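Local coordinates for cocosin 1 acidic chain (Cocos nucifera, PDB 5WPW), which serves as a seed storage protein of the 11S globulin family, a hexameric nutrient reservoir of the coconut and a potential food allergen, at residues A[70-75]-A[122-127]; A[301-306]-A[370-375]; A[311-316]-A[356-361]; A[32-37]-A[338-343]; A[56-61]-A[147-152]. The protein carries 2 engineered substitutions. One frame throughout, in Å; residues are numbered along the deposited sequence.

Interaction 1. Residues A[70-75]-A[122-127]; sequences GIVGLV and FAYWCY
In the N-terminal cupin barrel of this 11S globulin, strands 70-74 and 124-127 run antiparallel, and the indole of Trp125 lies flat over a glycine of its partner strand. Trp125 CG sits between its backbone N and carbonyl carbon (chi1 59°), which folds the ring across the strand gap; Gly73 CA meets the five-membered ring at 3.8 Å from its centroid, a CH-pi contact over the face. Gly73 has no side chain to keep the indole off, so the ring settles on the backbone. On the same face of the sheet Ile71 runs alongside Trp125, its CG2 3.8 Å from CH2 of the six-membered ring, and Pro385 of a neighbouring subunit packs on the indole. The other face of the sheet carries Val72, Leu74, Tyr124 and Cys126. Val72 crosses the phenol obliquely, CG1 lying 3.4 Å from Tyr124 CE1, and Leu74 reaches back with CD1 touching Phe122 CB. Paired backbone bonds join Ile71 with Tyr127 and Gly73 with Trp125. At the Val75 end, Val75 N gives a nearly straight bond to Ala123 O (176° at the hydrogen), and a water bridges on, donating to Val75 O at 2.9 Å and accepting from Ala123 N at 2.7 Å.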
# COMPACT_ATOMS: atom_id res chain seq x y z
N GLY A 70 -19.25 -14.73 27.58
CA GLY A 70 -18.99 -13.61 28.45
C GLY A 70 -18.82 -12.30 27.70
O GLY A 70 -19.28 -12.13 26.57
N ILE A 71 -18.15 -11.38 28.38
CA ILE A 71 -18.00 -10.00 27.94
C ILE A 71 -16.52 -9.70 27.91
O ILE A 71 -15.80 -10.04 28.85
CB ILE A 71 -18.72 -9.02 28.89
CG1 ILE A 71 -20.24 -9.18 28.81
CG2 ILE A 71 -18.34 -7.58 28.56
CD1 ILE A 71 -20.97 -8.00 29.40
N VAL A 72 -16.06 -9.05 26.84
CA VAL A 72 -14.67 -8.64 26.74
C VAL A 72 -14.61 -7.14 26.52
O VAL A 72 -15.43 -6.56 25.80
CB VAL A 72 -13.94 -9.39 25.60
CG1 VAL A 72 -12.81 -8.56 25.10
CG2 VAL A 72 -13.41 -10.71 26.11
N GLY A 73 -13.63 -6.51 27.16
CA GLY A 73 -13.34 -5.11 26.92
C GLY A 73 -11.92 -4.90 26.45
O GLY A 73 -10.95 -5.41 27.04
N LEU A 74 -11.79 -4.15 25.36
CA LEU A 74 -10.51 -3.75 24.80
C LEU A 74 -10.51 -2.24 24.73
O LEU A 74 -11.36 -1.64 24.05
CB LEU A 74 -10.32 -4.36 23.42
CG LEU A 74 -9.05 -3.95 22.69
CD1 LEU A 74 -7.91 -4.58 23.41
CD2 LEU A 74 -9.11 -4.43 21.25
N VAL A 75 -9.59 -1.62 25.43
CA VAL A 75 -9.55 -0.16 25.46
C VAL A 75 -8.61 0.34 24.37
O VAL A 75 -7.41 0.02 24.37
CB VAL A 75 -9.12 0.36 26.83
CG1 VAL A 75 -9.03 1.87 26.80
CG2 VAL A 75 -10.10 -0.12 27.91
N PHE A 122 -2.44 -2.70 24.42
CA PHE A 122 -3.82 -2.29 24.67
C PHE A 122 -4.36 -2.98 25.92
O PHE A 122 -4.28 -4.20 26.03
CB PHE A 122 -4.74 -2.64 23.49
CG PHE A 122 -4.52 -1.83 22.23
CD1 PHE A 122 -3.25 -1.59 21.75
CD2 PHE A 122 -5.60 -1.35 21.50
CE1 PHE A 122 -3.05 -0.85 20.59
CE2 PHE A 122 -5.41 -0.62 20.34
CZ PHE A 122 -4.13 -0.36 19.89
N ALA A 123 -4.97 -2.21 26.82
CA ALA A 123 -5.61 -2.79 28.00
C ALA A 123 -6.83 -3.63 27.65
O ALA A 123 -7.69 -3.23 26.85
CB ALA A 123 -6.01 -1.69 28.98
N TYR A 124 -6.93 -4.79 28.30
CA TYR A 124 -7.90 -5.84 27.99
C TYR A 124 -8.45 -6.42 29.30
O TYR A 124 -7.68 -6.63 30.24
CB TYR A 124 -7.19 -6.94 27.20
CG TYR A 124 -7.93 -8.24 26.97
CD1 TYR A 124 -8.89 -8.33 25.98
CD2 TYR A 124 -7.62 -9.39 27.69
CE1 TYR A 124 -9.56 -9.52 25.72
CE2 TYR A 124 -8.28 -10.59 27.44
CZ TYR A 124 -9.25 -10.64 26.46
OH TYR A 124 -9.93 -11.81 26.18
N TRP A 125 -9.76 -6.69 29.34
CA TRP A 125 -10.37 -7.38 30.47
C TRP A 125 -11.50 -8.29 29.97
O TRP A 125 -12.02 -8.11 28.86
CB TRP A 125 -10.89 -6.38 31.54
CG TRP A 125 -11.90 -5.39 31.05
CD1 TRP A 125 -11.65 -4.11 30.61
CD2 TRP A 125 -13.32 -5.57 30.96
NE1 TRP A 125 -12.83 -3.50 30.24
CE2 TRP A 125 -13.86 -4.38 30.44
CE3 TRP A 125 -14.18 -6.65 31.26
CZ2 TRP A 125 -15.22 -4.22 30.21
CZ3 TRP A 125 -15.54 -6.49 31.03
CH2 TRP A 125 -16.05 -5.28 30.50
N CYS A 126 -11.89 -9.25 30.81
CA CYS A 126 -12.72 -10.37 30.40
C CYS A 126 -13.61 -10.78 31.56
O CYS A 126 -13.09 -11.07 32.63
CB CYS A 126 -11.86 -11.57 30.00
SG CYS A 126 -12.78 -12.97 29.39
N TYR A 127 -14.92 -10.85 31.33
CA TYR A 127 -15.86 -11.20 32.40
C TYR A 127 -16.77 -12.35 31.96
O TYR A 127 -17.38 -12.29 30.88
CB TYR A 127 -16.68 -9.99 32.83
CG TYR A 127 -17.81 -10.30 33.83
CD1 TYR A 127 -17.52 -10.60 35.17
CD2 TYR A 127 -19.15 -10.28 33.44
CE1 TYR A 127 -18.57 -10.88 36.10
CE2 TYR A 127 -20.20 -10.57 34.35
CZ TYR A 127 -19.90 -10.86 35.68
OH TYR A 127 -20.93 -11.13 36.58
O HOH W 1 -5.06 0.39 25.99

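Interaction 2. Residues A[301-306]-A[370-375]; sequences PHWNIN and MVSTIV. Engineered in segment 370-375: Ile374 (natural residue Val).
Trp303 and His302 both hold CG in the crowded position between backbone N and carbonyl carbon (chi1 70° and 60°), yet they leave the strand on opposite faces. The indole swings over Ser372, whose CB lies 3.6 Å from the centroid of the six-membered ring, a CH-pi contact over the face. Ser372 OG, anti to its backbone N, reaches under the same face, 3.3 Å from Trp303 CZ2. The engineered Ile374 side chain crosses that of Trp303 at about a right angle and sets CG1 at the ring edge, 3.9 Å from Trp303 CZ3. Trp303 NE1 is hydrogen-bonded to Gly121 O of a neighbouring subunit, so the other chain holds the N-H of an indole packed on Ser372. On the sheet's other face His302 CD2 meets Val371 CG1 obliquely, while Asn304 runs beside that valine with OD1 3.4 Å from the same methyl; a polar partner of OD1 is Lys364 NZ.

These strands, 301-304 and 371-373, are an antiparallel pair in the C-terminal cupin domain. Ser372 N points nearly along the C=O axis of Trp303, whereas Trp303 N meets Ser372 O from above the carbonyl plane. Past the strand, Asn306 takes up the crowded rotamer too (chi1 56°), turning OD1 back so that Met370 N reaches one of its lone pairs at 2.9 Å. Ile305 N bonds Met370 O, and Ile305 CD1 packs against the Val371 backbone and Ser372 CB.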
# COMPACT_ATOMS: atom_id res chain seq x y z
N PRO A 301 -1.66 -34.99 3.85
CA PRO A 301 -0.29 -34.55 4.15
C PRO A 301 -0.02 -33.18 3.55
O PRO A 301 -0.38 -32.90 2.41
CB PRO A 301 0.59 -35.63 3.51
CG PRO A 301 -0.28 -36.83 3.43
CD PRO A 301 -1.69 -36.34 3.25
N HIS A 302 0.58 -32.31 4.35
CA HIS A 302 0.80 -30.93 3.94
C HIS A 302 1.98 -30.38 4.71
O HIS A 302 2.39 -30.93 5.74
CB HIS A 302 -0.44 -30.05 4.15
CG HIS A 302 -0.88 -29.96 5.59
ND1 HIS A 302 -1.59 -30.98 6.21
CD2 HIS A 302 -0.75 -28.98 6.51
CE1 HIS A 302 -1.83 -30.63 7.47
NE2 HIS A 302 -1.34 -29.42 7.67
N TRP A 303 2.54 -29.28 4.19
CA TRP A 303 3.42 -28.47 5.00
C TRP A 303 2.93 -27.03 5.06
O TRP A 303 2.24 -26.54 4.15
CB TRP A 303 4.87 -28.55 4.49
CG TRP A 303 5.14 -27.89 3.18
CD1 TRP A 303 5.52 -26.57 2.97
CD2 TRP A 303 5.11 -28.51 1.91
NE1 TRP A 303 5.71 -26.35 1.63
CE2 TRP A 303 5.48 -27.53 0.95
CE3 TRP A 303 4.82 -29.81 1.47
CZ2 TRP A 303 5.55 -27.81 -0.42
CZ3 TRP A 303 4.91 -30.09 0.12
CH2 TRP A 303 5.25 -29.09 -0.82
N ASN A 304 3.25 -26.35 6.16
CA ASN A 304 2.96 -24.94 6.29
C ASN A 304 4.02 -24.15 5.54
O ASN A 304 5.22 -24.31 5.79
CB ASN A 304 2.94 -24.51 7.75
CG ASN A 304 1.73 -25.04 8.47
OD1 ASN A 304 0.63 -24.51 8.30
ND2 ASN A 304 1.92 -26.09 9.25
N ILE A 305 3.57 -23.26 4.66
CA ILE A 305 4.47 -22.57 3.75
C ILE A 305 5.16 -21.42 4.46
O ILE A 305 6.39 -21.28 4.38
CB ILE A 305 3.71 -22.07 2.51
CG1 ILE A 305 3.36 -23.25 1.60
CG2 ILE A 305 4.53 -21.04 1.77
CD1 ILE A 305 2.39 -22.87 0.53
N ASN A 306 4.39 -20.59 5.15
CA ASN A 306 4.90 -19.29 5.59
C ASN A 306 4.70 -19.06 7.08
O ASN A 306 4.73 -17.92 7.53
CB ASN A 306 4.23 -18.15 4.79
CG ASN A 306 2.71 -18.16 4.87
OD1 ASN A 306 2.06 -19.14 5.29
ND2 ASN A 306 2.12 -17.05 4.45
N MET A 370 -0.59 -20.11 4.87
CA MET A 370 -0.95 -20.99 3.76
C MET A 370 -0.31 -22.35 3.96
O MET A 370 0.80 -22.45 4.49
CB MET A 370 -0.48 -20.41 2.42
CG MET A 370 -1.23 -19.17 2.00
SD MET A 370 -0.84 -18.71 0.31
CE MET A 370 0.94 -18.40 0.41
N VAL A 371 -0.99 -23.40 3.52
CA VAL A 371 -0.39 -24.72 3.49
C VAL A 371 -0.24 -25.16 2.03
O VAL A 371 -0.91 -24.68 1.11
CB VAL A 371 -1.21 -25.77 4.27
CG1 VAL A 371 -1.38 -25.35 5.74
CG2 VAL A 371 -2.54 -25.99 3.58
N SER A 372 0.65 -26.13 1.85
CA SER A 372 0.83 -26.85 0.59
C SER A 372 0.53 -28.33 0.82
O SER A 372 1.26 -28.99 1.56
CB SER A 372 2.25 -26.68 0.09
OG SER A 372 2.41 -27.33 -1.14
N THR A 373 -0.52 -28.85 0.18
CA THR A 373 -0.76 -30.29 0.28
C THR A 373 0.20 -31.06 -0.64
O THR A 373 0.75 -30.53 -1.60
CB THR A 373 -2.20 -30.64 -0.08
OG1 THR A 373 -2.52 -30.11 -1.37
CG2 THR A 373 -3.17 -30.09 0.94
N ILE A 374 0.42 -32.33 -0.30
CA ILE A 374 1.27 -33.22 -1.09
C ILE A 374 0.47 -33.99 -2.12
O ILE A 374 0.89 -34.10 -3.27
CB ILE A 374 2.05 -34.16 -0.15
CG1 ILE A 374 2.92 -33.34 0.81
CG2 ILE A 374 2.97 -35.08 -0.92
CD1 ILE A 374 3.78 -34.16 1.75
N VAL A 375 -0.69 -34.51 -1.71
CA VAL A 375 -1.66 -35.16 -2.58
C VAL A 375 -2.99 -34.44 -2.47
O VAL A 375 -3.30 -33.82 -1.45
CB VAL A 375 -1.84 -36.66 -2.23
CG1 VAL A 375 -0.75 -37.47 -2.88
CG2 VAL A 375 -1.86 -36.85 -0.72
O HOH W 2 1.35 -21.93 7.26

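Interaction 3. Residues A[311-316]-A[356-361]; sequences MYCTGG and EGFQLV. Engineered in segment 356-361: Glu356 (natural residue Ala).
The Phe358 ring takes Gly316 C at its edge, near its plane, and the sulfur of Cys313 obliquely: SG lies 3.5 Å from Phe358 CE1, a sulfur-aromatic contact. Chi1 near 180° in both residues, each with its gamma atom anti to the backbone N, brings sulfur and ring together although the CB of Phe358 points away from the other strand. The Tyr312 ring receives Val361 CG1 at its edge, and its far end leads off toward strand 61-67 of the N-terminal domain, where it packs on Val66.

Strands 311-314 and 357-361 are antiparallel neighbours in the C-terminal cupin domain, and their pairing is broken by a classic beta bulge in which Thr314 and Gly315 both face Gln359. Thr314 N donates to Gln359 O at 3.0 Å, and Gln359 N answers with a nearly straight bond to Gly315 O at 3.1 Å; both donors stand above the carbonyl planes. Gly315 leaves room for the amide of Gln359, whose chain bends at chi2 (102°) and lays OE1 3.3 Å from Gly315 CA. A water links that OE1, to which it donates, with Thr314 OG1, and the hydroxyl is also bonded to Arg290. On the face of Cys313, Leu360 holds CG in the crowded position (chi1 52°), with CD2 3.7 Å from Met311 SD.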
# COMPACT_ATOMS: atom_id res chain seq x y z
N MET A 311 -0.80 -26.09 17.40
CA MET A 311 -2.02 -26.88 17.33
C MET A 311 -2.43 -27.29 18.74
O MET A 311 -1.61 -27.82 19.50
CB MET A 311 -1.79 -28.12 16.48
CG MET A 311 -3.05 -28.91 16.22
SD MET A 311 -2.78 -30.33 15.12
CE MET A 311 -1.19 -29.92 14.44
N TYR A 312 -3.70 -27.07 19.07
CA TYR A 312 -4.27 -27.40 20.37
C TYR A 312 -5.51 -28.26 20.17
O TYR A 312 -6.43 -27.86 19.46
CB TYR A 312 -4.65 -26.12 21.14
CG TYR A 312 -5.28 -26.38 22.49
CD1 TYR A 312 -4.50 -26.76 23.57
CD2 TYR A 312 -6.65 -26.25 22.67
CE1 TYR A 312 -5.07 -27.00 24.80
CE2 TYR A 312 -7.23 -26.50 23.91
CZ TYR A 312 -6.42 -26.86 24.97
OH TYR A 312 -6.96 -27.11 26.20
N CYS A 313 -5.54 -29.43 20.80
CA CYS A 313 -6.68 -30.34 20.61
C CYS A 313 -7.79 -30.01 21.61
O CYS A 313 -7.56 -29.99 22.82
CB CYS A 313 -6.24 -31.80 20.73
SG CYS A 313 -7.66 -32.94 20.68
N THR A 314 -8.96 -29.68 21.08
CA THR A 314 -10.12 -29.31 21.89
C THR A 314 -11.05 -30.49 22.18
O THR A 314 -11.97 -30.34 22.97
CB THR A 314 -10.93 -28.20 21.19
OG1 THR A 314 -11.47 -28.69 19.96
CG2 THR A 314 -10.05 -26.96 20.90
N GLY A 315 -10.84 -31.63 21.55
CA GLY A 315 -11.75 -32.75 21.73
C GLY A 315 -11.33 -33.93 20.87
O GLY A 315 -10.51 -33.80 19.95
N GLY A 316 -11.89 -35.08 21.21
CA GLY A 316 -11.55 -36.23 20.41
C GLY A 316 -10.13 -36.71 20.63
O GLY A 316 -9.46 -36.41 21.62
N GLU A 356 -13.56 -41.68 17.39
CA GLU A 356 -14.30 -40.66 18.12
C GLU A 356 -14.33 -39.31 17.40
O GLU A 356 -15.03 -38.40 17.84
CB GLU A 356 -13.66 -40.50 19.51
CG GLU A 356 -14.43 -39.68 20.51
CD GLU A 356 -13.56 -39.28 21.68
OE1 GLU A 356 -14.06 -38.56 22.59
OE2 GLU A 356 -12.37 -39.67 21.68
N GLY A 357 -13.61 -39.15 16.30
CA GLY A 357 -13.40 -37.83 15.76
C GLY A 357 -12.24 -37.17 16.48
O GLY A 357 -11.64 -37.72 17.41
N PHE A 358 -11.91 -35.96 16.02
CA PHE A 358 -10.68 -35.29 16.42
C PHE A 358 -10.88 -33.83 16.05
O PHE A 358 -11.06 -33.54 14.86
CB PHE A 358 -9.49 -35.90 15.68
CG PHE A 358 -8.13 -35.39 16.11
CD1 PHE A 358 -7.83 -35.15 17.43
CD2 PHE A 358 -7.12 -35.20 15.16
CE1 PHE A 358 -6.58 -34.72 17.82
CE2 PHE A 358 -5.87 -34.75 15.54
CZ PHE A 358 -5.60 -34.51 16.88
N GLN A 359 -10.87 -32.92 17.04
CA GLN A 359 -11.08 -31.49 16.81
C GLN A 359 -9.91 -30.67 17.32
O GLN A 359 -9.40 -30.91 18.43
CB GLN A 359 -12.36 -30.97 17.49
CG GLN A 359 -13.62 -31.74 17.14
CD GLN A 359 -14.01 -32.70 18.25
OE1 GLN A 359 -14.05 -32.33 19.42
NE2 GLN A 359 -14.28 -33.95 17.89
N LEU A 360 -9.49 -29.68 16.55
CA LEU A 360 -8.41 -28.85 17.03
C LEU A 360 -8.60 -27.41 16.55
O LEU A 360 -9.43 -27.11 15.68
CB LEU A 360 -7.05 -29.39 16.60
CG LEU A 360 -6.99 -29.65 15.10
CD1 LEU A 360 -6.28 -28.55 14.28
CD2 LEU A 360 -6.37 -31.01 14.85
N VAL A 361 -7.84 -26.53 17.17
CA VAL A 361 -7.67 -25.16 16.72
C VAL A 361 -6.18 -24.95 16.55
O VAL A 361 -5.38 -25.37 17.39
CB VAL A 361 -8.28 -24.14 17.71
CG1 VAL A 361 -7.78 -24.38 19.12
CG2 VAL A 361 -7.97 -22.72 17.26
O HOH W 3 -13.81 -29.67 20.25

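Interaction 4. Residues A[32-37]-A[338-343]; sequences EQFRCA and GQLLIV
Ile342 rises from strand 340-343 toward helix 32-37, joining the C-terminal cupin domain to a helix of the N-terminal one. Its CB points at the helix and splits into two branches. CG2, anti to the backbone N, presses into the helix surface, 3.6 Å from Ala37 CB and 4.0 Å from Gln33 O. The other branch starts with CG1, anti to the carbonyl carbon (chi1 -43°), which passes 4.2 Å from Gln33 CB; at the tip CD1 comes within 4.3 Å of Phe34 CE1, oblique to the ring. Two residues earlier Leu340 meets the same phenyl tip to tip, CD2 to Phe34 CZ at 3.9 Å, and Leu11 also packs on that ring. Within the same helix Cys36 is joined to Cys3 by a disulfide. Gln33 O is taken up by Ala37 N within the helix; between helix and strand the contacts are methyl and ring packing, which sets their spacing through shape and not through directed bonds.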
# COMPACT_ATOMS: atom_id res chain seq x y z
N GLU A 32 12.10 -25.85 23.92
CA GLU A 32 12.71 -25.62 22.61
C GLU A 32 11.66 -25.36 21.53
O GLU A 32 11.87 -24.54 20.63
CB GLU A 32 13.57 -26.82 22.21
CG GLU A 32 15.06 -26.68 22.50
CD GLU A 32 15.85 -27.91 22.05
OE1 GLU A 32 15.47 -28.51 21.02
OE2 GLU A 32 16.84 -28.27 22.73
N GLN A 33 10.54 -26.07 21.59
CA GLN A 33 9.53 -25.95 20.55
C GLN A 33 8.84 -24.59 20.58
O GLN A 33 8.56 -24.01 19.52
CB GLN A 33 8.53 -27.10 20.70
CG GLN A 33 9.27 -28.39 20.94
CD GLN A 33 8.35 -29.57 21.11
OE1 GLN A 33 7.85 -30.12 20.13
NE2 GLN A 33 8.14 -29.98 22.35
N PHE A 34 8.56 -24.07 21.78
CA PHE A 34 8.07 -22.71 21.92
C PHE A 34 9.12 -21.69 21.51
O PHE A 34 8.82 -20.68 20.87
CB PHE A 34 7.64 -22.46 23.37
CG PHE A 34 6.24 -22.85 23.64
CD1 PHE A 34 5.20 -22.13 23.09
CD2 PHE A 34 5.95 -23.93 24.44
CE1 PHE A 34 3.90 -22.49 23.33
CE2 PHE A 34 4.66 -24.29 24.68
CZ PHE A 34 3.63 -23.57 24.12
N ARG A 35 10.37 -21.94 21.88
CA ARG A 35 11.45 -21.06 21.45
C ARG A 35 11.65 -21.14 19.94
O ARG A 35 11.97 -20.13 19.31
CB ARG A 35 12.74 -21.39 22.21
CG ARG A 35 12.85 -20.67 23.56
CD ARG A 35 14.24 -20.79 24.18
NE ARG A 35 14.54 -22.17 24.57
CZ ARG A 35 15.38 -22.51 25.55
NH1 ARG A 35 16.01 -21.58 26.25
NH2 ARG A 35 15.58 -23.80 25.82
N CYS A 36 11.45 -22.31 19.32
CA CYS A 36 11.55 -22.35 17.87
C CYS A 36 10.40 -21.59 17.23
O CYS A 36 10.60 -20.86 16.26
CB CYS A 36 11.59 -23.79 17.37
SG CYS A 36 11.36 -23.98 15.54
N ALA A 37 9.19 -21.74 17.77
CA ALA A 37 8.03 -21.07 17.19
C ALA A 37 8.00 -19.59 17.53
O ALA A 37 7.33 -18.83 16.83
CB ALA A 37 6.74 -21.73 17.68
N GLY A 338 -6.80 -31.04 25.42
CA GLY A 338 -5.94 -30.30 26.32
C GLY A 338 -4.47 -30.32 25.96
O GLY A 338 -3.68 -29.64 26.64
N GLN A 339 -4.07 -31.05 24.93
CA GLN A 339 -2.67 -31.13 24.54
C GLN A 339 -2.37 -30.21 23.36
O GLN A 339 -3.22 -29.94 22.51
CB GLN A 339 -2.28 -32.56 24.18
CG GLN A 339 -2.76 -33.55 25.22
CD GLN A 339 -2.19 -34.92 25.01
OE1 GLN A 339 -2.15 -35.42 23.90
NE2 GLN A 339 -1.73 -35.53 26.09
N LEU A 340 -1.11 -29.82 23.29
CA LEU A 340 -0.64 -28.83 22.35
C LEU A 340 0.54 -29.40 21.58
O LEU A 340 1.38 -30.11 22.14
CB LEU A 340 -0.24 -27.56 23.08
CG LEU A 340 0.30 -26.39 22.28
CD1 LEU A 340 -0.16 -25.10 22.92
CD2 LEU A 340 1.81 -26.47 22.27
N LEU A 341 0.62 -29.05 20.30
CA LEU A 341 1.70 -29.52 19.44
C LEU A 341 2.11 -28.37 18.55
O LEU A 341 1.27 -27.82 17.84
CB LEU A 341 1.27 -30.71 18.58
CG LEU A 341 2.31 -31.33 17.65
CD1 LEU A 341 3.43 -31.95 18.49
CD2 LEU A 341 1.70 -32.37 16.67
N ILE A 342 3.40 -28.06 18.53
CA ILE A 342 3.94 -27.08 17.59
C ILE A 342 4.47 -27.81 16.35
O ILE A 342 5.36 -28.66 16.45
CB ILE A 342 5.05 -26.25 18.22
CG1 ILE A 342 4.67 -25.82 19.64
CG2 ILE A 342 5.38 -25.04 17.34
CD1 ILE A 342 3.67 -24.75 19.71
N VAL A 343 3.96 -27.43 15.19
CA VAL A 343 4.48 -27.96 13.93
C VAL A 343 5.26 -26.83 13.26
O VAL A 343 4.68 -25.82 12.84
CB VAL A 343 3.35 -28.50 13.05
CG1 VAL A 343 3.91 -29.18 11.79
CG2 VAL A 343 2.48 -29.51 13.88

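Interaction 5. Residues A[56-61]-A[147-152]; sequences MSNAPR and NQLDRS
Asn58 holds CG between backbone N and carbonyl carbon (chi1 67°), while Asn147 has its CG anti to the backbone N (chi1 167°); the two side chains thus run side by side, pointing the same way, with their amide planes turned well apart. Asn58 ND2 ends up between two acceptors. It gives a good bond to Ser152 O at 3.1 Å, nearly along the C=O axis and close to its own amide plane, and a weak, bent one to Asn147 OD1 at 2.7 Å. Asn58 OD1 is in turn bonded to Arg154 N, so the amide is held at both ends and its rotation is fixed.

Segment 147-152 is an irregular loop of the N-terminal cupin domain, lying between strands 134-140 and 155-157, and it begins with an Asx turn: Asn147 OD1 accepts from Leu149 N, which stands above the carbonyl plane. Asn147 ND2 reaches across the loop to Asp150 O at 2.9 Å, a bond straight at the hydrogen (173°), and is bonded to Thr142 O as well. One amide thus closes the loop on itself and the other fastens it to the end of strand 50-57. Leu149 CD1 rests 3.8 Å from Asn58 CB. Ser152 OG donates to Asp150 OD2, an oxygen that also forms a salt bridge with Arg4 of a neighbouring subunit, while Asp150 OD1 pairs with Arg154 NH1 of the same chain.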
# COMPACT_ATOMS: atom_id res chain seq x y z
N MET A 56 -2.13 -5.40 30.07
CA MET A 56 -1.66 -5.29 28.70
C MET A 56 -0.36 -6.06 28.57
O MET A 56 0.38 -6.23 29.54
CB MET A 56 -1.55 -3.85 28.23
CG MET A 56 -0.66 -2.96 29.03
SD MET A 56 1.01 -2.96 28.34
CE MET A 56 1.72 -1.61 29.30
N SER A 57 -0.09 -6.55 27.36
CA SER A 57 1.06 -7.39 27.08
C SER A 57 1.94 -6.75 26.01
O SER A 57 1.47 -5.96 25.19
CB SER A 57 0.63 -8.79 26.62
OG SER A 57 0.04 -9.55 27.70
N ASN A 58 3.23 -7.08 26.04
CA ASN A 58 4.19 -6.61 25.05
C ASN A 58 4.04 -7.29 23.70
O ASN A 58 4.66 -6.85 22.73
CB ASN A 58 5.63 -6.82 25.54
CG ASN A 58 6.01 -8.33 25.65
OD1 ASN A 58 5.20 -9.17 26.05
ND2 ASN A 58 7.26 -8.66 25.28
N ALA A 59 3.25 -8.36 23.62
CA ALA A 59 3.12 -9.15 22.40
C ALA A 59 1.67 -9.19 21.93
O ALA A 59 0.75 -9.24 22.77
CB ALA A 59 3.62 -10.57 22.64
N PRO A 60 1.42 -9.12 20.62
CA PRO A 60 0.05 -9.33 20.14
C PRO A 60 -0.35 -10.77 20.37
O PRO A 60 0.51 -11.66 20.49
CB PRO A 60 0.14 -9.00 18.65
CG PRO A 60 1.57 -9.34 18.28
CD PRO A 60 2.39 -8.99 19.52
N ARG A 61 -1.65 -11.01 20.49
CA ARG A 61 -2.16 -12.35 20.80
C ARG A 61 -3.46 -12.65 20.08
O ARG A 61 -4.19 -11.76 19.66
CB ARG A 61 -2.34 -12.52 22.31
CG ARG A 61 -3.67 -12.10 22.81
CD ARG A 61 -3.68 -12.05 24.32
NE ARG A 61 -3.20 -10.76 24.79
CZ ARG A 61 -3.33 -10.34 26.04
NH1 ARG A 61 -3.92 -11.12 26.94
NH2 ARG A 61 -2.87 -9.15 26.37
N ASN A 147 6.72 -6.35 19.28
CA ASN A 147 7.33 -6.48 20.60
C ASN A 147 8.79 -6.07 20.51
O ASN A 147 9.61 -6.81 19.97
CB ASN A 147 7.22 -7.92 21.09
CG ASN A 147 8.12 -8.18 22.30
OD1 ASN A 147 8.30 -7.31 23.16
ND2 ASN A 147 8.67 -9.38 22.39
N GLN A 148 9.13 -4.89 21.02
CA GLN A 148 10.51 -4.44 21.01
C GLN A 148 11.23 -4.71 22.33
O GLN A 148 12.37 -4.27 22.49
CB GLN A 148 10.58 -2.95 20.65
CG GLN A 148 9.80 -2.56 19.39
CD GLN A 148 10.14 -1.15 18.90
OE1 GLN A 148 11.17 -0.60 19.26
NE2 GLN A 148 9.26 -0.57 18.08
N LEU A 149 10.60 -5.42 23.26
CA LEU A 149 11.30 -5.90 24.46
C LEU A 149 11.98 -7.24 24.19
O LEU A 149 12.33 -7.54 23.05
CB LEU A 149 10.35 -6.00 25.64
CG LEU A 149 9.60 -4.73 26.02
CD1 LEU A 149 8.60 -4.98 27.12
CD2 LEU A 149 10.58 -3.61 26.42
N ASP A 150 12.17 -8.05 25.23
CA ASP A 150 12.76 -9.37 25.04
C ASP A 150 11.73 -10.35 24.49
O ASP A 150 10.52 -10.10 24.50
CB ASP A 150 13.34 -9.89 26.36
CG ASP A 150 12.42 -9.62 27.55
OD1 ASP A 150 12.06 -8.45 27.78
OD2 ASP A 150 12.04 -10.58 28.24
N ARG A 151 12.22 -11.50 24.01
CA ARG A 151 11.38 -12.56 23.45
C ARG A 151 10.77 -13.41 24.56
O ARG A 151 10.99 -14.61 24.67
CB ARG A 151 12.19 -13.43 22.49
CG ARG A 151 12.27 -12.97 21.05
CD ARG A 151 12.35 -14.18 20.07
NE ARG A 151 13.09 -15.32 20.64
CZ ARG A 151 12.92 -16.60 20.32
NH1 ARG A 151 12.02 -16.96 19.40
NH2 ARG A 151 13.65 -17.54 20.91
N SER A 152 10.01 -12.75 25.43
CA SER A 152 9.24 -13.45 26.45
C SER A 152 7.97 -12.66 26.68
O SER A 152 7.89 -11.49 26.31
CB SER A 152 10.04 -13.61 27.76
OG SER A 152 9.96 -12.45 28.57

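How the interactions relate
From the N terminus, helix 32-37 comes first, and its contact with 338-343 in interaction 4 closes the longest loop, joining the two cupin domains. Within that loop interaction 5 links 56-61 to 147-152, and interaction 1 in turn sits between those two segments; they meet where Met56 packs against Phe122. In the C-terminal domain interaction 2 spans 301-306 to 370-375 and encloses interaction 3. Interaction 4 crosses both, since 338-343 lies between their segments, and its strand is the sheet neighbour of 311-314. Interactions 4 and 5 touch through Arg35 and Arg151. The centres of interactions 1 and 2 are about 35 Å apart.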